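Side-chain contacts in glideosome-associated protein 50 (PDB 3TGH), which belongs to the glideosome complex of malaria parasite gliding and host cell invasion, and may help assemble and anchor it at the inner membrane complex: residues F37-G42 with A152-I157; H129-F134 with L183-K188; I157-L162 with D227-G232; N177-Q182 with Y215-L220; F192-G197 with H279-N284. All blocks are in the same frame, centred on the assembly; numbering follows the deposited sequence.

Interaction 1: residues F37-G42 with A152-I157; sequences FIVSPG and AAFIFI
Phe-37 drives the edge of its ring into the face of Phe-154, a T-shaped pair with centroids 5.2 Å apart and planes at 87°. The leading corner is Phe-37 CZ, 3.5 Å from Phe-154 CZ; CE1 follows at 3.9 Å from that same Phe-154 CZ, so the approach falls toward the rim of the ring rather than over its middle. Farther along, the Val-39 branch CG1 meets the rim of Phe-156, 4.0 Å from its CZ. The strands behind these side chains run 10.1 Å apart with directions differing by 34°, the aligned packing of two face-to-face sheets in the central sandwich of a metallophosphoesterase. Strand 37-40 belongs to one sheet and strand 152-156 to the other. Phe-37 has chi1 62°, its CG lodged between the backbone N and carbonyl carbon, and this throws the ring across the interface. Phe-6 of the neighbouring strand touches both rings, edge-to-face with Phe-154, while Tyr-128 stacks on Phe-156.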
# COMPACT_ATOMS: atom_id res chain seq x y z
N PHE A 37 5.97 -3.71 10.18
CA PHE A 37 4.58 -3.51 9.78
C PHE A 37 4.36 -3.93 8.34
O PHE A 37 5.31 -4.16 7.59
CB PHE A 37 4.09 -2.08 10.02
CG PHE A 37 4.83 -1.03 9.24
CD1 PHE A 37 4.35 -0.58 8.01
CD2 PHE A 37 5.99 -0.46 9.76
CE1 PHE A 37 5.03 0.41 7.30
CE2 PHE A 37 6.67 0.52 9.05
CZ PHE A 37 6.17 0.96 7.82
N ILE A 38 3.09 -4.08 8.00
CA ILE A 38 2.67 -4.52 6.67
C ILE A 38 1.80 -3.44 6.06
O ILE A 38 0.99 -2.80 6.76
CB ILE A 38 1.86 -5.84 6.77
CG1 ILE A 38 2.70 -6.95 7.43
CG2 ILE A 38 1.37 -6.29 5.39
CD1 ILE A 38 1.84 -8.04 8.08
N VAL A 39 1.95 -3.21 4.76
CA VAL A 39 1.01 -2.41 4.01
C VAL A 39 0.34 -3.31 2.98
O VAL A 39 0.95 -4.27 2.50
CB VAL A 39 1.66 -1.19 3.30
CG1 VAL A 39 2.36 -0.27 4.30
CG2 VAL A 39 2.62 -1.64 2.19
N SER A 40 -0.90 -3.00 2.63
CA SER A 40 -1.64 -3.82 1.68
C SER A 40 -2.22 -3.01 0.52
O SER A 40 -3.26 -2.38 0.68
CB SER A 40 -2.76 -4.57 2.40
OG SER A 40 -3.47 -5.41 1.50
N PRO A 41 -1.52 -3.01 -0.63
CA PRO A 41 -2.08 -2.38 -1.82
C PRO A 41 -3.14 -3.27 -2.44
O PRO A 41 -3.46 -4.34 -1.92
CB PRO A 41 -0.85 -2.23 -2.73
CG PRO A 41 -0.03 -3.41 -2.41
CD PRO A 41 -0.22 -3.63 -0.92
N GLY A 42 -3.71 -2.82 -3.54
CA GLY A 42 -4.74 -3.59 -4.23
C GLY A 42 -6.01 -3.72 -3.42
O GLY A 42 -6.30 -2.89 -2.56
N ALA A 152 9.71 9.06 7.48
CA ALA A 152 9.02 8.41 6.36
C ALA A 152 7.53 8.73 6.42
O ALA A 152 6.90 8.55 7.47
CB ALA A 152 9.24 6.91 6.41
N ALA A 153 6.99 9.21 5.30
CA ALA A 153 5.57 9.47 5.18
C ALA A 153 4.94 8.38 4.31
O ALA A 153 5.34 8.18 3.19
CB ALA A 153 5.32 10.84 4.58
N PHE A 154 3.96 7.69 4.88
CA PHE A 154 3.15 6.70 4.17
C PHE A 154 1.78 7.31 3.93
O PHE A 154 1.10 7.71 4.87
CB PHE A 154 3.04 5.42 4.99
CG PHE A 154 4.33 4.65 5.06
CD1 PHE A 154 5.29 4.97 6.00
CD2 PHE A 154 4.59 3.62 4.16
CE1 PHE A 154 6.49 4.26 6.06
CE2 PHE A 154 5.79 2.92 4.21
CZ PHE A 154 6.73 3.24 5.16
N ILE A 155 1.40 7.43 2.66
CA ILE A 155 0.13 8.02 2.28
C ILE A 155 -0.72 6.94 1.62
O ILE A 155 -0.28 6.26 0.67
CB ILE A 155 0.33 9.23 1.36
CG1 ILE A 155 1.05 10.34 2.14
CG2 ILE A 155 -1.02 9.74 0.82
CD1 ILE A 155 1.68 11.41 1.25
N PHE A 156 -1.92 6.75 2.14
CA PHE A 156 -2.81 5.68 1.68
C PHE A 156 -3.98 6.30 0.94
O PHE A 156 -4.70 7.15 1.48
CB PHE A 156 -3.30 4.83 2.86
CG PHE A 156 -2.18 4.14 3.58
CD1 PHE A 156 -1.47 4.79 4.59
CD2 PHE A 156 -1.81 2.84 3.23
CE1 PHE A 156 -0.41 4.15 5.24
CE2 PHE A 156 -0.76 2.20 3.87
CZ PHE A 156 -0.04 2.87 4.88
N ILE A 157 -4.18 5.87 -0.30
CA ILE A 157 -5.23 6.44 -1.16
C ILE A 157 -6.24 5.38 -1.57
O ILE A 157 -5.92 4.19 -1.64
CB ILE A 157 -4.64 7.13 -2.42
CG1 ILE A 157 -3.83 6.16 -3.28
CG2 ILE A 157 -3.76 8.30 -2.04
CD1 ILE A 157 -3.36 6.78 -4.62

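Interaction 2: residues H129-F134 with L183-K188; sequences HYFTHF and LSVAKK
With chi1 at -81°, Phe-131 sets its CG opposite the carbonyl carbon, and chi2 of 69° turns the ring so that its far end reaches Val-185 and Ala-186 of the helix. This is the strand-to-helix packing of an alpha/beta layer in the metallophosphoesterase fold. Strand 129-134 lies on an outermost strand of its sheet, and helix 183-188 on the helix linking the adjacent strand 148-156 to strand 192-196, a beta-alpha-beta crossover. The contact is small, since a lone aromatic residue reaches over from the strand and the helix answers with two short apolar residues. Their shortness lets the ring approach the backbone itself: CE2 of Phe-131 stands 4.2 Å from Ala-186 CA, which lies at the ring edge, near its plane. The Val-185 branch CG1, also 4.2 Å from Phe-131 CZ, comes in obliquely. Leu-324 and Ala-153 pack on Phe-131 as well, and Ala-186 rests on Ala-153 and Ile-193, which places the alanine between helix and sheet. One turn of the helix is fastened by Lys-187 N donating to Leu-183 O at 3.0 Å, while the methyl of Ala-186 completes the contact, its CB 4.3 Å from Phe-131 CZ.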
# COMPACT_ATOMS: atom_id res chain seq x y z
N HIS A 129 -3.04 8.72 6.34
CA HIS A 129 -1.57 8.79 6.32
C HIS A 129 -1.01 8.25 7.61
O HIS A 129 -1.71 8.16 8.61
CB HIS A 129 -1.11 10.23 6.13
CG HIS A 129 -1.77 11.19 7.07
ND1 HIS A 129 -2.87 11.94 6.72
CD2 HIS A 129 -1.53 11.47 8.38
CE1 HIS A 129 -3.25 12.67 7.75
NE2 HIS A 129 -2.45 12.41 8.77
N TYR A 130 0.27 7.90 7.56
CA TYR A 130 1.03 7.42 8.70
C TYR A 130 2.45 7.98 8.56
O TYR A 130 3.15 7.68 7.60
CB TYR A 130 1.05 5.89 8.72
CG TYR A 130 2.00 5.26 9.72
CD1 TYR A 130 1.85 5.48 11.08
CD2 TYR A 130 3.03 4.41 9.29
CE1 TYR A 130 2.72 4.90 12.00
CE2 TYR A 130 3.90 3.83 10.21
CZ TYR A 130 3.74 4.07 11.56
OH TYR A 130 4.60 3.49 12.46
N PHE A 131 2.83 8.84 9.49
CA PHE A 131 4.15 9.44 9.49
C PHE A 131 4.95 8.79 10.60
O PHE A 131 4.46 8.65 11.72
CB PHE A 131 4.07 10.94 9.75
CG PHE A 131 3.70 11.75 8.54
CD1 PHE A 131 2.43 11.68 7.99
CD2 PHE A 131 4.63 12.62 7.97
CE1 PHE A 131 2.10 12.43 6.87
CE2 PHE A 131 4.29 13.38 6.86
CZ PHE A 131 3.03 13.29 6.31
N THR A 132 6.17 8.39 10.29
CA THR A 132 7.04 7.76 11.27
C THR A 132 8.49 8.20 11.06
O THR A 132 8.78 9.03 10.19
CB THR A 132 6.89 6.22 11.22
OG1 THR A 132 7.57 5.64 12.35
CG2 THR A 132 7.43 5.64 9.91
N HIS A 133 9.38 7.67 11.88
CA HIS A 133 10.79 8.04 11.81
C HIS A 133 11.65 6.93 12.41
O HIS A 133 11.16 6.09 13.16
CB HIS A 133 11.03 9.34 12.58
CG HIS A 133 10.67 9.26 14.03
ND1 HIS A 133 11.61 9.06 15.01
CD2 HIS A 133 9.48 9.32 14.66
CE1 HIS A 133 11.01 9.02 16.19
NE2 HIS A 133 9.71 9.17 16.00
N PHE A 134 12.93 6.94 12.05
CA PHE A 134 13.90 6.02 12.63
C PHE A 134 15.28 6.67 12.69
O PHE A 134 15.55 7.63 11.97
CB PHE A 134 13.94 4.70 11.85
CG PHE A 134 14.36 4.84 10.41
CD1 PHE A 134 15.67 4.57 10.03
CD2 PHE A 134 13.45 5.21 9.43
CE1 PHE A 134 16.06 4.68 8.69
CE2 PHE A 134 13.84 5.33 8.09
CZ PHE A 134 15.14 5.06 7.73
N LEU A 183 0.64 15.52 0.76
CA LEU A 183 1.88 15.62 -0.02
C LEU A 183 2.61 16.93 0.26
O LEU A 183 3.84 16.95 0.33
CB LEU A 183 1.58 15.46 -1.52
CG LEU A 183 1.15 14.05 -1.94
CD1 LEU A 183 0.54 14.11 -3.36
CD2 LEU A 183 2.29 13.06 -1.89
N SER A 184 1.85 18.01 0.44
CA SER A 184 2.41 19.31 0.78
C SER A 184 3.19 19.29 2.10
O SER A 184 4.24 19.92 2.22
CB SER A 184 1.31 20.36 0.86
OG SER A 184 1.86 21.65 1.09
N VAL A 185 2.67 18.55 3.08
CA VAL A 185 3.36 18.39 4.36
C VAL A 185 4.56 17.46 4.21
O VAL A 185 5.65 17.77 4.68
CB VAL A 185 2.40 17.86 5.45
CG1 VAL A 185 3.17 17.50 6.73
CG2 VAL A 185 1.33 18.90 5.76
N ALA A 186 4.37 16.32 3.54
CA ALA A 186 5.43 15.34 3.36
C ALA A 186 6.67 15.96 2.70
O ALA A 186 7.80 15.64 3.07
CB ALA A 186 4.93 14.14 2.54
N LYS A 187 6.44 16.85 1.73
CA LYS A 187 7.51 17.61 1.06
C LYS A 187 8.41 18.36 2.04
O LYS A 187 9.61 18.52 1.79
CB LYS A 187 6.92 18.65 0.10
CG LYS A 187 6.49 18.10 -1.22
CD LYS A 187 5.57 19.06 -1.96
CE LYS A 187 6.33 20.24 -2.53
NZ LYS A 187 5.42 21.10 -3.35
N LYS A 188 7.81 18.85 3.12
CA LYS A 188 8.52 19.68 4.08
C LYS A 188 9.19 18.89 5.20
O LYS A 188 10.15 19.37 5.80
CB LYS A 188 7.54 20.69 4.69
CG LYS A 188 6.95 21.68 3.70
CD LYS A 188 7.96 22.74 3.29
CE LYS A 188 7.28 24.03 2.84
NZ LYS A 188 8.28 25.11 2.57

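Interaction 3: residues I157-L162 with D227-G232; sequences IDTWVL and DLYISG
Where Thr-159 meets Tyr-229, two hydroxyl-bearing side chains come together through a methyl: Thr-159 CG2 lies 3.4 Å from Tyr-229 OH, the two side chains arriving from opposite directions. Their polar groups are engaged with one other residue instead, for Tyr-229 OH is hydrogen-bonded to Gln-199 O and Thr-159 OG1 to Gln-199 N. The backbone of one residue thus holds both hydroxyls in a buried setting. In Tyr-229 a chi1 of 174°, with CG anti to the backbone N, extends the ring toward the loop. Ile-157 lies across it at about a right angle, CD1 being 3.8 Å from Tyr-229 CE1 and 3.9 Å from OH, an oblique approach to the ring. The loop itself is shaped by an Asx motif, in which Asp-158 OD1 takes the N-H of Val-161 at 2.9 Å, nearly straight at 170° and from above the carboxylate plane. The same loop lies close to the metal site: Val-161 O is hydrogen-bonded to ND1 of His-172, a metal ligand, and the side chain of Thr-159 is about 6 Å from that of His-233, ligand of the second metal. The loop leaves strand 148-156 and leads into helix 169-189, whose Leu-179 packs on Ile-157, while strand 192-196, with Val-195 touching both Ile-157 and Tyr-229, runs between strands 148-156 and 228-231 in the sheet.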
# COMPACT_ATOMS: atom_id res chain seq x y z
N ILE A 157 -4.18 5.87 -0.30
CA ILE A 157 -5.23 6.44 -1.16
C ILE A 157 -6.24 5.38 -1.57
O ILE A 157 -5.92 4.19 -1.64
CB ILE A 157 -4.64 7.13 -2.42
CG1 ILE A 157 -3.83 6.16 -3.28
CG2 ILE A 157 -3.76 8.30 -2.04
CD1 ILE A 157 -3.36 6.78 -4.62
N ASP A 158 -7.46 5.84 -1.83
CA ASP A 158 -8.49 5.01 -2.41
C ASP A 158 -8.65 5.44 -3.85
O ASP A 158 -9.24 6.48 -4.14
CB ASP A 158 -9.81 5.14 -1.67
CG ASP A 158 -10.81 4.10 -2.13
OD1 ASP A 158 -11.10 4.06 -3.34
OD2 ASP A 158 -11.27 3.30 -1.31
N THR A 159 -8.13 4.62 -4.76
CA THR A 159 -8.13 5.00 -6.16
C THR A 159 -9.52 4.95 -6.81
O THR A 159 -9.71 5.55 -7.87
CB THR A 159 -7.12 4.17 -6.98
OG1 THR A 159 -7.29 2.77 -6.71
CG2 THR A 159 -5.69 4.57 -6.62
N TRP A 160 -10.48 4.27 -6.20
CA TRP A 160 -11.84 4.31 -6.72
C TRP A 160 -12.54 5.61 -6.33
O TRP A 160 -13.21 6.24 -7.15
CB TRP A 160 -12.67 3.09 -6.32
CG TRP A 160 -13.96 3.08 -7.07
CD1 TRP A 160 -14.11 3.04 -8.43
CD2 TRP A 160 -15.28 3.17 -6.52
NE1 TRP A 160 -15.44 3.09 -8.75
CE2 TRP A 160 -16.18 3.16 -7.61
CE3 TRP A 160 -15.79 3.24 -5.22
CZ2 TRP A 160 -17.56 3.25 -7.43
CZ3 TRP A 160 -17.17 3.30 -5.05
CH2 TRP A 160 -18.04 3.30 -6.15
N VAL A 161 -12.37 6.03 -5.07
CA VAL A 161 -12.88 7.34 -4.62
C VAL A 161 -12.34 8.49 -5.48
O VAL A 161 -13.08 9.44 -5.78
CB VAL A 161 -12.53 7.61 -3.14
CG1 VAL A 161 -12.95 9.02 -2.74
CG2 VAL A 161 -13.21 6.58 -2.25
N LEU A 162 -11.07 8.40 -5.87
CA LEU A 162 -10.42 9.42 -6.69
C LEU A 162 -10.85 9.37 -8.16
O LEU A 162 -10.56 10.30 -8.91
CB LEU A 162 -8.90 9.28 -6.62
CG LEU A 162 -8.20 9.55 -5.29
CD1 LEU A 162 -6.68 9.38 -5.47
CD2 LEU A 162 -8.55 10.93 -4.79
N ASP A 227 8.89 8.72 -3.61
CA ASP A 227 9.86 7.67 -3.90
C ASP A 227 9.22 6.45 -4.56
O ASP A 227 9.68 5.99 -5.61
CB ASP A 227 10.57 7.24 -2.61
CG ASP A 227 11.40 8.36 -2.01
OD1 ASP A 227 12.43 8.73 -2.61
OD2 ASP A 227 11.01 8.89 -0.94
N LEU A 228 8.15 5.94 -3.94
CA LEU A 228 7.46 4.73 -4.38
C LEU A 228 5.95 4.95 -4.43
O LEU A 228 5.37 5.49 -3.49
CB LEU A 228 7.68 3.59 -3.39
CG LEU A 228 8.82 2.60 -3.50
CD1 LEU A 228 10.16 3.27 -3.63
CD2 LEU A 228 8.77 1.69 -2.28
N TYR A 229 5.31 4.50 -5.51
CA TYR A 229 3.87 4.29 -5.51
C TYR A 229 3.65 2.78 -5.62
O TYR A 229 3.99 2.18 -6.63
CB TYR A 229 3.16 5.03 -6.65
CG TYR A 229 1.67 4.70 -6.73
CD1 TYR A 229 0.86 4.77 -5.60
CD2 TYR A 229 1.09 4.30 -7.92
CE1 TYR A 229 -0.48 4.46 -5.66
CE2 TYR A 229 -0.28 3.99 -7.99
CZ TYR A 229 -1.05 4.07 -6.85
OH TYR A 229 -2.40 3.76 -6.89
N ILE A 230 3.13 2.19 -4.54
CA ILE A 230 2.89 0.76 -4.46
C ILE A 230 1.41 0.48 -4.70
O ILE A 230 0.54 1.01 -3.99
CB ILE A 230 3.30 0.19 -3.07
CG1 ILE A 230 4.74 0.60 -2.71
CG2 ILE A 230 3.11 -1.34 -3.04
CD1 ILE A 230 5.17 0.25 -1.26
N SER A 231 1.11 -0.32 -5.72
CA SER A 231 -0.26 -0.63 -6.08
C SER A 231 -0.43 -2.13 -6.26
O SER A 231 0.52 -2.90 -6.14
CB SER A 231 -0.64 0.12 -7.36
OG SER A 231 0.24 -0.23 -8.41
N GLY A 232 -1.67 -2.54 -6.50
CA GLY A 232 -2.01 -3.94 -6.71
C GLY A 232 -2.87 -4.02 -7.95
O GLY A 232 -2.48 -3.53 -9.01

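Interaction 4: residues N177-Q182 with Y215-L220; sequences NDLKSQ and YYLLPL
Helix 177-182 passes residues 215-220 with its nearest CA atoms, those of Lys-180 and Leu-220, 7.2 Å apart. The second segment is helical on both sides of Leu-217, and Leu-220 N makes a weak bond to Leu-217 O. Both segments belong to the helical layer on one side of the metallophosphoesterase sandwich, where helix 169-189 runs along the sheet. Leu-179 supplies the buried half of the contact: its CD1 meets Leu-217 CD2 at 3.6 Å, the side chains crossing at about a right angle, and touches Leu-220 CD1 at 4.3 Å. On the sheet side, Leu-179 packs on Ile-155 and Ile-157. Trp-176, one turn before Lys-180, packs on both Leu-217 and Leu-220. The outer half falls to exposed Lys-180, whose aliphatic chain passes obliquely across Leu-220. The chain is extended beyond CG (chi3 178°), and this lets two of its carbons share the leucine's methyls: Lys-180 CG is 3.8 Å from Leu-220 CD1, and Lys-180 CE 4.1 Å from Leu-220 CD2.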
# COMPACT_ATOMS: atom_id res chain seq x y z
N ASN A 177 -8.32 16.73 -2.17
CA ASN A 177 -7.77 17.86 -1.40
C ASN A 177 -6.94 17.38 -0.21
O ASN A 177 -5.88 17.94 0.08
CB ASN A 177 -8.88 18.81 -0.94
CG ASN A 177 -9.47 19.62 -2.09
OD1 ASN A 177 -8.78 19.93 -3.06
ND2 ASN A 177 -10.75 19.96 -1.99
N ASP A 178 -7.39 16.32 0.46
CA ASP A 178 -6.60 15.73 1.54
C ASP A 178 -5.25 15.19 1.02
O ASP A 178 -4.21 15.41 1.63
CB ASP A 178 -7.38 14.63 2.24
CG ASP A 178 -8.50 15.16 3.13
OD1 ASP A 178 -8.63 16.40 3.28
OD2 ASP A 178 -9.26 14.34 3.70
N LEU A 179 -5.29 14.50 -0.11
CA LEU A 179 -4.07 14.00 -0.75
C LEU A 179 -3.08 15.13 -1.02
O LEU A 179 -1.89 15.01 -0.71
CB LEU A 179 -4.41 13.30 -2.08
CG LEU A 179 -3.58 12.09 -2.54
CD1 LEU A 179 -3.54 12.03 -4.08
CD2 LEU A 179 -2.18 12.00 -1.96
N LYS A 180 -3.57 16.24 -1.57
CA LYS A 180 -2.73 17.40 -1.83
C LYS A 180 -2.13 17.97 -0.55
O LYS A 180 -0.95 18.33 -0.53
CB LYS A 180 -3.51 18.49 -2.59
CG LYS A 180 -3.84 18.10 -4.03
CD LYS A 180 -4.78 19.11 -4.70
CE LYS A 180 -5.06 18.74 -6.15
NZ LYS A 180 -6.06 19.63 -6.81
N SER A 181 -2.93 18.02 0.51
CA SER A 181 -2.46 18.48 1.82
C SER A 181 -1.40 17.55 2.39
O SER A 181 -0.36 18.00 2.84
CB SER A 181 -3.63 18.60 2.80
OG SER A 181 -4.56 19.58 2.35
N GLN A 182 -1.65 16.24 2.34
CA GLN A 182 -0.67 15.26 2.81
C GLN A 182 0.68 15.38 2.08
O GLN A 182 1.73 15.34 2.70
CB GLN A 182 -1.22 13.84 2.63
CG GLN A 182 -2.40 13.51 3.52
CD GLN A 182 -3.19 12.30 3.04
OE1 GLN A 182 -3.22 12.01 1.84
NE2 GLN A 182 -3.85 11.62 3.97
N TYR A 215 -2.72 11.47 -15.56
CA TYR A 215 -2.98 12.90 -15.77
C TYR A 215 -3.21 13.66 -14.46
O TYR A 215 -2.74 14.79 -14.32
CB TYR A 215 -4.18 13.11 -16.69
CG TYR A 215 -4.33 14.55 -17.13
CD1 TYR A 215 -3.60 15.06 -18.20
CD2 TYR A 215 -5.19 15.41 -16.45
CE1 TYR A 215 -3.73 16.40 -18.59
CE2 TYR A 215 -5.33 16.75 -16.84
CZ TYR A 215 -4.60 17.23 -17.90
OH TYR A 215 -4.74 18.55 -18.28
N TYR A 216 -3.93 13.06 -13.52
CA TYR A 216 -4.32 13.75 -12.28
C TYR A 216 -3.50 13.42 -11.04
O TYR A 216 -3.26 14.29 -10.22
CB TYR A 216 -5.80 13.50 -11.96
CG TYR A 216 -6.74 14.16 -12.94
CD1 TYR A 216 -6.87 15.54 -12.99
CD2 TYR A 216 -7.49 13.40 -13.83
CE1 TYR A 216 -7.72 16.16 -13.90
CE2 TYR A 216 -8.35 14.00 -14.75
CZ TYR A 216 -8.46 15.38 -14.78
OH TYR A 216 -9.30 15.98 -15.68
N LEU A 217 -3.09 12.17 -10.89
CA LEU A 217 -2.39 11.75 -9.66
C LEU A 217 -0.89 11.96 -9.84
O LEU A 217 -0.23 12.55 -8.98
CB LEU A 217 -2.68 10.27 -9.35
CG LEU A 217 -2.68 9.70 -7.92
CD1 LEU A 217 -2.20 8.25 -7.94
CD2 LEU A 217 -1.91 10.54 -6.89
N LEU A 218 -0.34 11.48 -10.96
CA LEU A 218 1.11 11.48 -11.16
C LEU A 218 1.80 12.85 -10.99
O LEU A 218 2.86 12.92 -10.37
CB LEU A 218 1.49 10.85 -12.49
CG LEU A 218 2.99 10.68 -12.76
CD1 LEU A 218 3.67 9.84 -11.68
CD2 LEU A 218 3.22 10.05 -14.15
N PRO A 219 1.20 13.93 -11.53
CA PRO A 219 1.83 15.24 -11.36
C PRO A 219 1.99 15.67 -9.90
O PRO A 219 2.99 16.32 -9.56
CB PRO A 219 0.88 16.19 -12.10
CG PRO A 219 0.21 15.32 -13.10
CD PRO A 219 0.02 14.01 -12.40
N LEU A 220 1.04 15.31 -9.05
CA LEU A 220 1.14 15.57 -7.60
C LEU A 220 2.28 14.77 -6.96
O LEU A 220 2.97 15.27 -6.08
CB LEU A 220 -0.17 15.24 -6.88
CG LEU A 220 -1.43 15.99 -7.31
CD1 LEU A 220 -2.62 15.48 -6.52
CD2 LEU A 220 -1.29 17.50 -7.14

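Interaction 5: residues F192-G197 with H279-N284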
# COMPACT_ATOMS: atom_id res chain seq x y z
N PHE A 192 11.57 10.22 3.12
CA PHE A 192 10.99 9.19 2.26
C PHE A 192 9.47 9.40 2.19
O PHE A 192 8.82 9.64 3.21
CB PHE A 192 11.24 7.80 2.83
CG PHE A 192 12.69 7.43 2.96
CD1 PHE A 192 13.33 7.47 4.19
CD2 PHE A 192 13.41 7.02 1.85
CE1 PHE A 192 14.68 7.11 4.30
CE2 PHE A 192 14.75 6.66 1.95
CZ PHE A 192 15.38 6.71 3.18
N ILE A 193 8.91 9.28 0.99
CA ILE A 193 7.45 9.35 0.81
C ILE A 193 7.01 8.14 -0.02
O ILE A 193 7.51 7.93 -1.13
CB ILE A 193 6.99 10.65 0.12
CG1 ILE A 193 7.56 11.88 0.84
CG2 ILE A 193 5.47 10.74 0.09
CD1 ILE A 193 7.33 13.18 0.09
N ILE A 194 6.10 7.36 0.55
CA ILE A 194 5.60 6.13 -0.04
C ILE A 194 4.08 6.23 -0.12
O ILE A 194 3.42 6.49 0.88
CB ILE A 194 5.99 4.88 0.79
CG1 ILE A 194 7.52 4.74 0.87
CG2 ILE A 194 5.37 3.59 0.21
CD1 ILE A 194 8.15 5.54 2.00
N VAL A 195 3.53 6.02 -1.31
CA VAL A 195 2.09 6.05 -1.50
C VAL A 195 1.61 4.63 -1.82
O VAL A 195 2.29 3.89 -2.53
CB VAL A 195 1.70 7.03 -2.62
CG1 VAL A 195 0.19 7.08 -2.81
CG2 VAL A 195 2.26 8.44 -2.33
N VAL A 196 0.47 4.25 -1.25
CA VAL A 196 -0.09 2.91 -1.37
C VAL A 196 -1.53 3.02 -1.85
O VAL A 196 -2.32 3.78 -1.28
CB VAL A 196 -0.08 2.19 0.01
CG1 VAL A 196 -0.72 0.81 -0.09
CG2 VAL A 196 1.35 2.09 0.55
N GLY A 197 -1.89 2.27 -2.90
CA GLY A 197 -3.24 2.31 -3.44
C GLY A 197 -3.58 1.02 -4.17
O GLY A 197 -2.81 0.05 -4.15
N HIS A 279 10.48 -4.34 1.93
CA HIS A 279 11.11 -3.05 1.64
C HIS A 279 11.94 -2.65 2.84
O HIS A 279 11.52 -2.85 3.98
CB HIS A 279 10.07 -1.96 1.39
CG HIS A 279 8.99 -2.36 0.44
ND1 HIS A 279 9.03 -2.07 -0.91
CD2 HIS A 279 7.81 -2.99 0.64
CE1 HIS A 279 7.93 -2.52 -1.49
NE2 HIS A 279 7.17 -3.08 -0.57
N GLU A 280 13.11 -2.08 2.58
CA GLU A 280 14.03 -1.64 3.62
C GLU A 280 14.41 -0.17 3.39
O GLU A 280 14.99 0.17 2.35
CB GLU A 280 15.28 -2.54 3.63
CG GLU A 280 14.99 -4.05 3.72
CD GLU A 280 16.19 -4.95 3.41
OE1 GLU A 280 17.26 -4.45 2.99
OE2 GLU A 280 16.06 -6.18 3.57
N LEU A 281 14.09 0.69 4.35
CA LEU A 281 14.49 2.10 4.30
C LEU A 281 15.75 2.26 5.13
O LEU A 281 15.80 1.77 6.27
CB LEU A 281 13.41 3.02 4.86
CG LEU A 281 12.22 3.41 3.98
CD1 LEU A 281 11.63 2.23 3.28
CD2 LEU A 281 11.18 4.13 4.82
N SER A 282 16.76 2.93 4.58
CA SER A 282 18.03 3.14 5.28
C SER A 282 18.61 4.51 4.93
O SER A 282 18.01 5.28 4.17
CB SER A 282 19.03 2.05 4.88
OG SER A 282 19.50 2.22 3.55
N ASN A 283 19.78 4.81 5.48
CA ASN A 283 20.47 6.07 5.18
C ASN A 283 20.77 6.24 3.69
O ASN A 283 20.86 7.36 3.20
CB ASN A 283 21.75 6.23 6.02
CG ASN A 283 22.72 5.07 5.87
OD1 ASN A 283 22.40 4.04 5.27
ND2 ASN A 283 23.92 5.23 6.42
N ASN A 284 20.90 5.12 2.98
CA ASN A 284 21.26 5.13 1.56
C ASN A 284 20.07 5.15 0.60
O ASN A 284 20.22 5.54 -0.56
CB ASN A 284 22.15 3.92 1.26
CG ASN A 284 23.49 4.01 1.97
OD1 ASN A 284 23.92 3.08 2.65
ND2 ASN A 284 24.16 5.16 1.84
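Phe-192, the first residue of strand 192-196, turns one face of its ring to Leu-281. The leucine CG stands 4.2 Å from the ring centroid and only 11° off the normal, a CH-pi contact over the centre, and its branch CD2 reaches back to 4.0 Å from Phe-192 CD1. A chi1 of -61° places the ring beside the backbone N and sends it past the Leu-281 side chain, the two pointing in opposite directions. The far end of the ring therefore arrives at the next residue, where Phe-192 CZ points its edge at Ser-282 O, 3.2 Å away and near the ring plane, as a weakly polarised aromatic C-H may do. That stretch of backbone is bent by an ST turn, Asn-284 N giving its hydrogen to Ser-282 OG at 3.3 Å. Two residues on, Ile-194 again faces the partner strand and touches lightly, its CD1 4.4 Å from Leu-281 CD2. Leu-281 is thus held against both residues, while Ile-286 of the following strand and Ala-152 also pack on it. The strand axes approach to 10.2 Å, and their directions lie 159° apart. Strand 192-196 belongs to one sheet and strand 279-282, which enters a hairpin here, to the other; such apolar packing between facing sheets is the core of the beta-sandwich in purple acid phosphatases and their metallophosphoesterase relatives.

The five contacts build one layered fold from the inside out. Interactions 1 and 5, with centres 10 Å apart, both join the two facing sheets, and their strands 148-156 and 192-196 are neighbours joined by backbone bonds. Interactions 2 and 4, whose centres are 14 Å apart, share the helix of residues 169-189 and attach it to an outermost strand and to two short helices. Interaction 3 lies 9 Å from interaction 1, shares Ile-157 with it, and sits at the end of the sheet nearer the metal-binding histidines. Along the chain interaction 1 closes before interactions 3, 4 and 5 open, whereas interactions 2 and 3 alternate. Sandwich core, helical cover and site-bearing loop are thus interlocked through neighbouring strands and one connecting helix.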